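PDB 5F7U: cycloalternan-forming enzyme from Listeria monocytogenes serovar 1/2a, which belongs to glycoside hydrolase family 31, joining a TIM-barrel domain to several beta-rich domains, among them a family 6 carbohydrate-binding module. Local coordinates for residues Leu38-Trp43 against Val51-Thr56; His9-Asp14 against Ile92-Lys97; Asp824-Arg829 against Tyr838-Asp843; Glu848-Ser853 against Ala869-Thr874. The protein carries 1 engineered substitution. All coordinates share one frame; numbering follows the deposited sequence.

The four contacts form two pairs on opposite sides of the chain's centre, with the TIM barrel between them in sequence. Contacts 1 and 2 lie in the N-terminal beta domain, their centres about 8 Å apart; contact 1 reaches strand 49-57 and contact 2 its antiparallel neighbour 91-100. Along the chain, H9-D14 and I92-K97 bracket both segments of contact 1. Contacts 3 and 4 follow one another after the barrel, with centres about 7 Å apart, and meet where strands 835-842 and 848-857 pair in one antiparallel sheet. The centres of contacts 1 and 3 are about 72 Å apart. Each pair lies within a separate beta-rich region, near a bound alpha-D-glucopyranose or a magnesium ion.

Contact 1: Leu38-Trp43 against Val51-Thr56; sequences LNITTW and VWVEWT. With GLC (alpha-D-glucopyranose), chain E.
W43 presents one indole face to a bound alpha-D-glucopyranose, whose C2 stands 3.5 Å above the ring plane, offset toward the rim. The sugar also reaches over the nitrogen side of the indole, its O5 lying 3.5 Å from W43 NE1. A chi1 of 62° places the indole and a chi2 of 95° sets its turn, leaving it nearly parallel to the sugar ring. The indole of W52, by contrast, uses its edge: its NE1 gives an almost straight hydrogen bond to E54 OE2 at 2.9 Å, with the acceptor in the ring plane and met on its anti side, somewhat out of the carboxylate plane. The other oxygen, E54 OE1, forms a salt bridge with K97.

Between the two segments the contact is aliphatic. L38, I40 and T42 alternate with N39, T41 and W43, which take no part in this seam, and point toward V51 and V53. I40 CG2 lies 3.7 Å from V51 CG1, and T42 CG2 is 3.6 Å from V51 CG2, so the two branches of V51 serve different neighbours. L38 CD1 rests against both methyls of V53, 3.9 Å from CG2. T42 bonds its hydroxyl to Q49 and W79.

No backbone bond joins the strands, whose segment axes approach to 9.0 Å at 132°. This is consistent with two strands facing across the interior of an E-set beta-sandwich, while W43 offers an aromatic platform for sugar in a pocket completed by Y8, N75 and N76.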
# COMPACT_ATOMS: atom_id res chain seq x y z
N LEU A 38 -39.13 1.40 17.94
CA LEU A 38 -39.42 0.69 16.69
C LEU A 38 -40.02 1.63 15.66
O LEU A 38 -41.06 2.25 15.90
CB LEU A 38 -40.35 -0.50 16.93
CG LEU A 38 -40.06 -1.43 18.10
CD1 LEU A 38 -41.21 -2.44 18.20
CD2 LEU A 38 -38.73 -2.15 17.93
N ASN A 39 -39.34 1.73 14.53
CA ASN A 39 -39.85 2.52 13.40
C ASN A 39 -40.60 1.63 12.43
O ASN A 39 -40.05 0.64 11.95
CB ASN A 39 -38.69 3.25 12.72
CG ASN A 39 -38.02 4.22 13.67
OD1 ASN A 39 -38.60 5.26 13.98
ND2 ASN A 39 -36.84 3.87 14.18
N ILE A 40 -41.86 1.98 12.18
CA ILE A 40 -42.79 1.14 11.40
C ILE A 40 -43.42 1.97 10.29
O ILE A 40 -43.75 3.13 10.52
CB ILE A 40 -43.90 0.60 12.35
CG1 ILE A 40 -43.26 -0.17 13.52
CG2 ILE A 40 -44.92 -0.26 11.60
CD1 ILE A 40 -44.18 -0.26 14.75
N THR A 41 -43.62 1.38 9.10
CA THR A 41 -44.33 2.10 8.03
C THR A 41 -45.61 1.40 7.65
O THR A 41 -45.70 0.17 7.76
CB THR A 41 -43.44 2.38 6.78
OG1 THR A 41 -44.03 3.39 5.94
CG2 THR A 41 -43.15 1.13 5.96
N THR A 42 -46.60 2.19 7.25
CA THR A 42 -47.81 1.65 6.63
C THR A 42 -48.07 2.43 5.34
O THR A 42 -47.60 3.56 5.19
CB THR A 42 -49.03 1.80 7.56
OG1 THR A 42 -49.19 3.18 7.94
CG2 THR A 42 -48.85 0.92 8.79
N TRP A 43 -48.83 1.84 4.42
CA TRP A 43 -49.21 2.51 3.19
C TRP A 43 -50.56 1.92 2.73
O TRP A 43 -50.85 0.77 3.07
CB TRP A 43 -48.15 2.32 2.10
CG TRP A 43 -47.93 0.89 1.71
CD1 TRP A 43 -48.51 0.23 0.64
CD2 TRP A 43 -47.08 -0.05 2.36
NE1 TRP A 43 -48.06 -1.07 0.60
CE2 TRP A 43 -47.19 -1.27 1.64
CE3 TRP A 43 -46.25 0.00 3.49
CZ2 TRP A 43 -46.47 -2.43 2.00
CZ3 TRP A 43 -45.53 -1.16 3.86
CH2 TRP A 43 -45.66 -2.35 3.12
N VAL A 51 -51.50 1.46 14.41
CA VAL A 51 -50.27 0.68 14.41
C VAL A 51 -49.93 0.39 15.86
O VAL A 51 -49.98 1.28 16.72
CB VAL A 51 -49.10 1.40 13.70
CG1 VAL A 51 -47.79 0.62 13.82
CG2 VAL A 51 -49.44 1.60 12.23
N TRP A 52 -49.64 -0.88 16.13
CA TRP A 52 -49.36 -1.31 17.48
C TRP A 52 -48.38 -2.47 17.50
O TRP A 52 -48.05 -3.05 16.46
CB TRP A 52 -50.66 -1.67 18.23
CG TRP A 52 -51.31 -2.94 17.78
CD1 TRP A 52 -51.19 -4.17 18.37
CD2 TRP A 52 -52.17 -3.12 16.65
NE1 TRP A 52 -51.94 -5.10 17.69
CE2 TRP A 52 -52.56 -4.49 16.63
CE3 TRP A 52 -52.68 -2.26 15.66
CZ2 TRP A 52 -53.42 -5.01 15.65
CZ3 TRP A 52 -53.53 -2.79 14.68
CH2 TRP A 52 -53.89 -4.16 14.69
N VAL A 53 -47.89 -2.78 18.70
CA VAL A 53 -46.89 -3.82 18.86
C VAL A 53 -47.43 -4.83 19.87
O VAL A 53 -47.86 -4.45 20.96
CB VAL A 53 -45.54 -3.25 19.35
CG1 VAL A 53 -44.50 -4.36 19.47
CG2 VAL A 53 -45.06 -2.15 18.41
N GLU A 54 -47.41 -6.10 19.47
CA GLU A 54 -47.73 -7.21 20.34
C GLU A 54 -46.43 -7.89 20.73
O GLU A 54 -45.58 -8.15 19.89
CB GLU A 54 -48.67 -8.16 19.63
CG GLU A 54 -50.01 -7.52 19.34
CD GLU A 54 -50.99 -8.42 18.62
OE1 GLU A 54 -50.69 -9.62 18.43
OE2 GLU A 54 -52.08 -7.92 18.27
N TRP A 55 -46.26 -8.17 22.02
CA TRP A 55 -44.92 -8.54 22.49
C TRP A 55 -44.90 -9.27 23.81
O TRP A 55 -45.88 -9.22 24.57
CB TRP A 55 -44.00 -7.30 22.53
CG TRP A 55 -44.36 -6.23 23.52
CD1 TRP A 55 -45.52 -5.50 23.59
CD2 TRP A 55 -43.53 -5.74 24.57
NE1 TRP A 55 -45.47 -4.60 24.63
CE2 TRP A 55 -44.24 -4.71 25.24
CE3 TRP A 55 -42.23 -6.06 25.00
CZ2 TRP A 55 -43.72 -4.01 26.34
CZ3 TRP A 55 -41.70 -5.37 26.10
CH2 TRP A 55 -42.44 -4.35 26.75
N THR A 56 -43.79 -9.96 24.04
CA THR A 56 -43.54 -10.67 25.30
C THR A 56 -42.20 -10.24 25.86
O THR A 56 -41.29 -9.85 25.11
CB THR A 56 -43.54 -12.21 25.12
OG1 THR A 56 -42.54 -12.58 24.18
CG2 THR A 56 -44.90 -12.73 24.65
C1 GLC E . -45.62 0.49 -1.77
C2 GLC E . -45.16 1.22 -0.49
C3 GLC E . -43.76 0.76 -0.06
C4 GLC E . -43.69 -0.76 0.09
C5 GLC E . -44.18 -1.45 -1.20
C6 GLC E . -44.31 -2.96 -1.03
O1 GLC E . -44.92 0.99 -2.92
O2 GLC E . -45.21 2.64 -0.67
O3 GLC E . -43.39 1.38 1.17
O4 GLC E . -42.33 -1.14 0.37
O5 GLC E . -45.45 -0.93 -1.66
O6 GLC E . -44.22 -3.57 -2.32

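Contact 2: His9-Asp14 against Ile92-Lys97; sequences HSPYGD and ITYTTK
H9 and T96 bring the backbones closest, CA to CA 6.9 Å, where the irregular run 9-14, folded into a type I beta turn from S10 to G13, approaches strand 92-97 without any backbone hydrogen bond across. The turn is closed by G13 N bonding to S10 O at 3.1 Å.

The side chains supply the link. H9 NE2 and Y94 OH share a hydrogen bond of 2.7 Å, and each meets the other's ring at its edge; the ring planes are inclined at 57°. H9 reaches across with CG anti to its backbone nitrogen (chi1 165°). Both polar ends have a second partner: H9 ND1 bonds to N39 O, which fixes the imidazole at two corners, and Y94 OH is also bonded by R25 NH2. P11 CB adds apolar cover, 3.6 Å from Y94 OH. Nearer the H9 backbone, T96 OG1 lies 3.4 Å from H9 CB while bonding to E7, and T96 CG2 leans on the imidazole obliquely.

H9 is further enclosed by L38 and I40 of strand 36-43 and by the ring of F111 on strand 106-129, and Y94 packs on W55 of strand 49-57, so the contact ties the N-terminal loop into the sandwich interior beside strand 91-100.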
# COMPACT_ATOMS: atom_id res chain seq x y z
N HIS A 9 -41.80 -3.42 9.09
CA HIS A 9 -40.73 -3.09 10.03
C HIS A 9 -39.68 -4.19 9.85
O HIS A 9 -40.04 -5.35 9.63
CB HIS A 9 -41.25 -3.05 11.49
CG HIS A 9 -40.17 -3.08 12.53
ND1 HIS A 9 -39.45 -1.97 12.90
CD2 HIS A 9 -39.68 -4.11 13.27
CE1 HIS A 9 -38.56 -2.31 13.82
NE2 HIS A 9 -38.68 -3.60 14.06
N SER A 10 -38.41 -3.81 9.89
CA SER A 10 -37.32 -4.78 9.80
C SER A 10 -36.20 -4.21 10.66
O SER A 10 -35.60 -3.20 10.28
CB SER A 10 -36.87 -4.96 8.35
OG SER A 10 -36.04 -6.11 8.23
N PRO A 11 -35.91 -4.85 11.81
CA PRO A 11 -35.15 -4.16 12.87
C PRO A 11 -33.74 -3.71 12.49
O PRO A 11 -33.28 -2.69 12.99
CB PRO A 11 -35.09 -5.21 14.00
CG PRO A 11 -35.39 -6.51 13.36
CD PRO A 11 -36.37 -6.17 12.26
N TYR A 12 -33.06 -4.47 11.63
CA TYR A 12 -31.69 -4.10 11.26
C TYR A 12 -31.56 -3.35 9.94
O TYR A 12 -30.45 -2.91 9.62
CB TYR A 12 -30.78 -5.33 11.26
CG TYR A 12 -30.87 -6.12 12.54
CD1 TYR A 12 -30.32 -5.63 13.75
CD2 TYR A 12 -31.48 -7.36 12.55
CE1 TYR A 12 -30.41 -6.39 14.93
CE2 TYR A 12 -31.57 -8.12 13.71
CZ TYR A 12 -31.03 -7.63 14.88
OH TYR A 12 -31.14 -8.44 16.01
N GLY A 13 -32.66 -3.25 9.17
CA GLY A 13 -32.60 -2.64 7.82
C GLY A 13 -31.62 -3.41 6.96
O GLY A 13 -31.65 -4.64 6.93
N ASP A 14 -30.73 -2.69 6.27
CA ASP A 14 -29.66 -3.33 5.52
C ASP A 14 -28.41 -3.56 6.38
O ASP A 14 -27.37 -3.99 5.86
CB ASP A 14 -29.31 -2.50 4.28
CG ASP A 14 -30.44 -2.47 3.27
OD1 ASP A 14 -31.06 -3.53 3.03
OD2 ASP A 14 -30.71 -1.40 2.71
N ILE A 92 -36.75 -10.13 24.62
CA ILE A 92 -37.94 -9.46 24.11
C ILE A 92 -38.30 -10.03 22.75
O ILE A 92 -37.43 -10.12 21.88
CB ILE A 92 -37.72 -7.92 24.02
CG1 ILE A 92 -37.18 -7.34 25.36
CG2 ILE A 92 -38.95 -7.20 23.47
CD1 ILE A 92 -37.86 -7.76 26.64
N THR A 93 -39.57 -10.41 22.56
CA THR A 93 -40.06 -10.86 21.25
C THR A 93 -41.29 -10.04 20.87
O THR A 93 -42.21 -9.90 21.67
CB THR A 93 -40.37 -12.36 21.26
OG1 THR A 93 -39.15 -13.09 21.53
CG2 THR A 93 -40.95 -12.83 19.91
N TYR A 94 -41.31 -9.50 19.65
CA TYR A 94 -42.41 -8.61 19.24
C TYR A 94 -42.81 -8.80 17.79
O TYR A 94 -42.02 -9.26 16.96
CB TYR A 94 -42.06 -7.13 19.51
CG TYR A 94 -40.93 -6.57 18.65
CD1 TYR A 94 -41.21 -5.96 17.41
CD2 TYR A 94 -39.59 -6.65 19.06
CE1 TYR A 94 -40.18 -5.46 16.60
CE2 TYR A 94 -38.56 -6.16 18.25
CZ TYR A 94 -38.87 -5.57 17.03
OH TYR A 94 -37.85 -5.05 16.24
N THR A 95 -44.05 -8.40 17.49
CA THR A 95 -44.61 -8.40 16.15
C THR A 95 -45.23 -7.01 15.98
O THR A 95 -45.95 -6.54 16.85
CB THR A 95 -45.67 -9.51 16.01
OG1 THR A 95 -45.06 -10.78 16.23
CG2 THR A 95 -46.34 -9.51 14.62
N THR A 96 -44.91 -6.35 14.88
CA THR A 96 -45.48 -5.03 14.59
C THR A 96 -46.70 -5.23 13.71
O THR A 96 -46.70 -6.11 12.86
CB THR A 96 -44.45 -4.08 13.95
OG1 THR A 96 -43.91 -4.69 12.77
CG2 THR A 96 -43.32 -3.81 14.94
N LYS A 97 -47.75 -4.44 13.94
CA LYS A 97 -49.04 -4.63 13.26
C LYS A 97 -49.66 -3.32 12.82
O LYS A 97 -49.54 -2.31 13.51
CB LYS A 97 -50.05 -5.37 14.16
CG LYS A 97 -49.62 -6.77 14.52
CD LYS A 97 -50.78 -7.59 15.03
CE LYS A 97 -50.39 -9.05 15.10
NZ LYS A 97 -51.57 -9.84 15.57

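Contact 3: Asp824-Arg829 against Tyr838-Asp843; sequences DNLTFR and YSFYDD. With MG (magnesium ion), chain K.
D824 O, just before the strand that carries L826 and F828 toward F840, binds a magnesium ion at 2.2 Å. Y823 O binds the same ion, and three waters add to the shell, one at 2.1 Å from the metal and the others farther off. The protein thus holds the ion through main-chain oxygens next to strand 825-830. Just beyond, T827 OG1 bonds back to N825 O at 3.0 Å, coming from above the carbonyl plane.

The contact itself is made by three apolar side chains. F828 drives its edge at the face of F840 in a T-shaped stack, with ring planes at 87° and centroids 5.6 Å apart; the nearest atoms are F828 CZ and F840 CD2, separated by 3.9 Å. L826 CD1 approaches the far end of the same ring, 4.0 Å from F840 CZ. F840 extends to both because its CG lies anti to the backbone nitrogen (chi1 170°). Its opposite face is covered by D842 CA, 3.8 Å above the plane, where the chain bends in an inverse gamma turn centred on D842. P703 and T707 of helix 702-715 also touch F840.

Strands 825-830 and 835-842 belong to different sheets, which face each other as a beta-sandwich. With no hydrogen bond between them, these two segments meet only through apolar and aromatic side chains.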
# COMPACT_ATOMS: atom_id res chain seq x y z
N ASP A 824 18.98 -4.84 -22.19
CA ASP A 824 19.84 -4.13 -23.12
C ASP A 824 21.26 -4.19 -22.50
O ASP A 824 21.99 -5.16 -22.75
CB ASP A 824 19.30 -2.72 -23.37
CG ASP A 824 20.04 -1.98 -24.49
OD1 ASP A 824 21.12 -2.42 -24.93
OD2 ASP A 824 19.53 -0.92 -24.92
N ASN A 825 21.59 -3.21 -21.65
CA ASN A 825 22.82 -3.25 -20.84
C ASN A 825 22.48 -3.43 -19.36
O ASN A 825 22.03 -2.48 -18.70
CB ASN A 825 23.66 -1.99 -21.02
CG ASN A 825 24.12 -1.78 -22.45
OD1 ASN A 825 24.52 -2.73 -23.12
ND2 ASN A 825 24.11 -0.54 -22.90
N LEU A 826 22.67 -4.64 -18.85
CA LEU A 826 22.41 -4.88 -17.42
C LEU A 826 23.50 -4.15 -16.64
O LEU A 826 24.70 -4.36 -16.89
CB LEU A 826 22.40 -6.36 -17.10
CG LEU A 826 22.25 -6.82 -15.65
CD1 LEU A 826 20.90 -6.42 -15.09
CD2 LEU A 826 22.41 -8.33 -15.64
N THR A 827 23.07 -3.31 -15.70
CA THR A 827 23.91 -2.32 -15.04
C THR A 827 23.64 -2.35 -13.54
O THR A 827 22.51 -2.60 -13.14
CB THR A 827 23.64 -0.91 -15.61
OG1 THR A 827 23.90 -0.91 -17.03
CG2 THR A 827 24.53 0.17 -14.97
N PHE A 828 24.68 -2.16 -12.72
CA PHE A 828 24.47 -2.04 -11.28
C PHE A 828 25.06 -0.72 -10.81
O PHE A 828 26.28 -0.52 -10.90
CB PHE A 828 25.11 -3.21 -10.50
CG PHE A 828 24.50 -4.54 -10.83
CD1 PHE A 828 24.95 -5.27 -11.93
CD2 PHE A 828 23.47 -5.06 -10.03
CE1 PHE A 828 24.37 -6.49 -12.26
CE2 PHE A 828 22.91 -6.30 -10.34
CZ PHE A 828 23.35 -7.00 -11.46
N ARG A 829 24.18 0.15 -10.33
CA ARG A 829 24.57 1.43 -9.75
C ARG A 829 24.92 1.18 -8.28
O ARG A 829 24.14 0.59 -7.55
CB ARG A 829 23.41 2.42 -9.88
CG ARG A 829 23.62 3.81 -9.30
CD ARG A 829 24.64 4.66 -10.07
NE ARG A 829 24.17 5.10 -11.38
CZ ARG A 829 23.38 6.14 -11.61
NH1 ARG A 829 23.09 6.48 -12.86
NH2 ARG A 829 22.90 6.86 -10.59
N TYR A 838 23.73 -7.51 -2.00
CA TYR A 838 22.42 -7.44 -2.62
C TYR A 838 22.15 -8.73 -3.37
O TYR A 838 23.03 -9.24 -4.05
CB TYR A 838 22.40 -6.26 -3.57
CG TYR A 838 21.10 -6.06 -4.34
CD1 TYR A 838 19.99 -5.50 -3.72
CD2 TYR A 838 21.02 -6.38 -5.70
CE1 TYR A 838 18.81 -5.27 -4.43
CE2 TYR A 838 19.85 -6.16 -6.42
CZ TYR A 838 18.74 -5.61 -5.78
OH TYR A 838 17.58 -5.36 -6.49
N SER A 839 20.93 -9.25 -3.23
CA SER A 839 20.50 -10.44 -3.95
C SER A 839 19.60 -9.99 -5.08
O SER A 839 18.46 -9.58 -4.84
CB SER A 839 19.75 -11.39 -3.02
OG SER A 839 19.73 -12.71 -3.53
N PHE A 840 20.11 -10.05 -6.31
CA PHE A 840 19.35 -9.66 -7.50
C PHE A 840 18.53 -10.83 -8.06
O PHE A 840 19.05 -11.92 -8.29
CB PHE A 840 20.34 -9.13 -8.56
CG PHE A 840 19.74 -8.91 -9.91
CD1 PHE A 840 18.59 -8.13 -10.08
CD2 PHE A 840 20.35 -9.48 -11.04
CE1 PHE A 840 18.04 -7.93 -11.34
CE2 PHE A 840 19.82 -9.27 -12.30
CZ PHE A 840 18.66 -8.51 -12.45
N TYR A 841 17.23 -10.59 -8.28
CA TYR A 841 16.35 -11.57 -8.90
C TYR A 841 16.42 -11.45 -10.41
O TYR A 841 15.83 -10.55 -11.01
CB TYR A 841 14.92 -11.34 -8.42
CG TYR A 841 13.90 -12.34 -8.91
CD1 TYR A 841 14.15 -13.72 -8.84
CD2 TYR A 841 12.67 -11.91 -9.41
CE1 TYR A 841 13.20 -14.64 -9.28
CE2 TYR A 841 11.71 -12.81 -9.84
CZ TYR A 841 11.98 -14.17 -9.78
OH TYR A 841 11.02 -15.04 -10.21
N ASP A 842 17.16 -12.37 -11.03
CA ASP A 842 17.43 -12.27 -12.44
C ASP A 842 16.34 -13.01 -13.23
O ASP A 842 16.52 -14.16 -13.65
CB ASP A 842 18.85 -12.77 -12.71
CG ASP A 842 19.27 -12.65 -14.17
OD1 ASP A 842 18.51 -12.14 -15.00
OD2 ASP A 842 20.39 -13.10 -14.46
N ASP A 843 15.20 -12.33 -13.42
CA ASP A 843 14.01 -12.89 -14.07
C ASP A 843 14.27 -13.27 -15.53
O ASP A 843 13.65 -14.21 -16.06
CB ASP A 843 12.83 -11.90 -14.01
CG ASP A 843 11.51 -12.51 -14.51
OD1 ASP A 843 11.10 -13.58 -14.02
OD2 ASP A 843 10.86 -11.90 -15.40
MG MG K . 21.53 -7.15 -23.58
O HOH W 1 22.20 -8.24 -21.89
O HOH W 2 24.03 -7.51 -24.17
O HOH W 3 20.65 -9.27 -24.42

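Contact 4: Glu848-Ser853 against Ala869-Thr874; sequences EMRDIS and AMADET
E848, first in the segment, lies against R850, the residue that goes on to meet A869, M870 and A871. The CB of E848 sits 3.7 Å above the centre of the R850 guanidinium plane; its carboxylate makes a long salt bridge, E848 OE2 to R850 NH1 3.6 Å, with the oxygen well out of that plane, so charge attraction alone acts.

R850 carries the contact. Its chain bends at CG (chi2 -73°) and runs over M870, with R850 CD 3.8 Å from M870 SD. Beyond the bend the guanidinium is sandwiched: E848 is on one face, and on the opposite one M870 CA stands 4.2 Å above its centre. R850 NH1 comes to 3.2 Å from A869 O, and R850 NH2 lies 3.8 Å from A871 CB. R850 NE forms a salt bridge with D842 OD2, on the adjacent strand 835-842; D872, whose OD2 is 5.9 Å from R850 NH2, may add to the negative field around the group.

The segment 869-874 is the passage from strand 862-867, in the same antiparallel sheet as 848-857, to strand 874-879 in the other sheet of this beta-sandwich, so R850 packs along the crossover between the layers.

D851 takes no part across the contact and bonds through OD1 to S839 OG, also on strand 835-842. I852 is buried and touches P868 and F828, the latter on the opposing sheet.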
# COMPACT_ATOMS: atom_id res chain seq x y z
N GLU A 848 17.22 -16.84 -11.42
CA GLU A 848 18.40 -17.09 -10.59
C GLU A 848 18.60 -15.90 -9.65
O GLU A 848 18.52 -14.77 -10.11
CB GLU A 848 19.67 -17.16 -11.45
CG GLU A 848 19.76 -18.32 -12.43
CD GLU A 848 20.44 -19.53 -11.84
OE1 GLU A 848 19.74 -20.56 -11.68
OE2 GLU A 848 21.66 -19.46 -11.56
N MET A 849 18.88 -16.16 -8.37
CA MET A 849 19.35 -15.08 -7.49
C MET A 849 20.84 -14.85 -7.73
O MET A 849 21.62 -15.80 -7.71
CB MET A 849 19.10 -15.39 -6.00
CG MET A 849 17.64 -15.58 -5.59
SD MET A 849 16.45 -14.34 -6.15
CE MET A 849 16.93 -12.92 -5.18
N ARG A 850 21.22 -13.61 -7.99
CA ARG A 850 22.62 -13.26 -8.20
C ARG A 850 23.06 -12.44 -7.00
O ARG A 850 22.56 -11.34 -6.78
CB ARG A 850 22.82 -12.45 -9.49
CG ARG A 850 22.10 -12.97 -10.73
CD ARG A 850 22.74 -14.23 -11.27
NE ARG A 850 22.20 -14.55 -12.58
CZ ARG A 850 22.51 -15.63 -13.28
NH1 ARG A 850 23.38 -16.52 -12.80
NH2 ARG A 850 21.94 -15.83 -14.46
N ASP A 851 23.99 -13.00 -6.23
CA ASP A 851 24.45 -12.36 -5.00
C ASP A 851 25.68 -11.50 -5.28
O ASP A 851 26.75 -12.03 -5.62
CB ASP A 851 24.76 -13.39 -3.91
CG ASP A 851 23.53 -14.21 -3.48
OD1 ASP A 851 22.36 -13.72 -3.51
OD2 ASP A 851 23.75 -15.39 -3.12
N ILE A 852 25.50 -10.18 -5.16
CA ILE A 852 26.54 -9.19 -5.45
C ILE A 852 26.98 -8.61 -4.12
O ILE A 852 26.14 -8.30 -3.27
CB ILE A 852 26.02 -7.97 -6.28
CG1 ILE A 852 24.86 -8.32 -7.22
CG2 ILE A 852 27.18 -7.21 -6.95
CD1 ILE A 852 25.24 -9.07 -8.48
N SER A 853 28.28 -8.45 -3.93
CA SER A 853 28.76 -7.76 -2.74
C SER A 853 29.82 -6.73 -3.08
O SER A 853 30.59 -6.90 -4.03
CB SER A 853 29.26 -8.75 -1.68
OG SER A 853 30.42 -9.42 -2.11
N ALA A 869 28.67 -15.49 -10.97
CA ALA A 869 28.43 -15.92 -12.35
C ALA A 869 27.18 -15.20 -12.88
O ALA A 869 26.18 -15.07 -12.16
CB ALA A 869 28.23 -17.43 -12.40
N MET A 870 27.26 -14.69 -14.11
CA MET A 870 26.14 -13.98 -14.76
C MET A 870 25.94 -14.55 -16.16
O MET A 870 26.87 -15.07 -16.77
CB MET A 870 26.42 -12.47 -14.87
CG MET A 870 26.69 -11.74 -13.56
SD MET A 870 25.26 -11.63 -12.45
CE MET A 870 24.31 -10.34 -13.24
N ALA A 871 24.72 -14.42 -16.67
CA ALA A 871 24.41 -14.86 -18.02
C ALA A 871 24.59 -13.74 -19.04
O ALA A 871 24.55 -13.98 -20.25
CB ALA A 871 22.99 -15.40 -18.08
N ASP A 872 24.79 -12.52 -18.55
CA ASP A 872 24.90 -11.33 -19.39
C ASP A 872 26.17 -10.57 -19.06
O ASP A 872 26.67 -10.65 -17.94
CB ASP A 872 23.73 -10.38 -19.12
CG ASP A 872 22.38 -10.99 -19.42
OD1 ASP A 872 21.96 -10.97 -20.59
OD2 ASP A 872 21.71 -11.49 -18.48
N GLU A 873 26.66 -9.83 -20.05
CA GLU A 873 27.60 -8.72 -19.82
C GLU A 873 27.02 -7.81 -18.73
O GLU A 873 25.81 -7.60 -18.66
CB GLU A 873 27.77 -7.96 -21.13
CG GLU A 873 28.58 -6.67 -21.12
CD GLU A 873 28.69 -6.12 -22.53
OE1 GLU A 873 29.49 -6.67 -23.32
OE2 GLU A 873 27.98 -5.15 -22.87
N THR A 874 27.88 -7.31 -17.85
CA THR A 874 27.43 -6.43 -16.79
C THR A 874 28.23 -5.13 -16.80
O THR A 874 29.41 -5.15 -17.10
CB THR A 874 27.54 -7.08 -15.39
OG1 THR A 874 28.86 -7.59 -15.21
CG2 THR A 874 26.55 -8.23 -15.22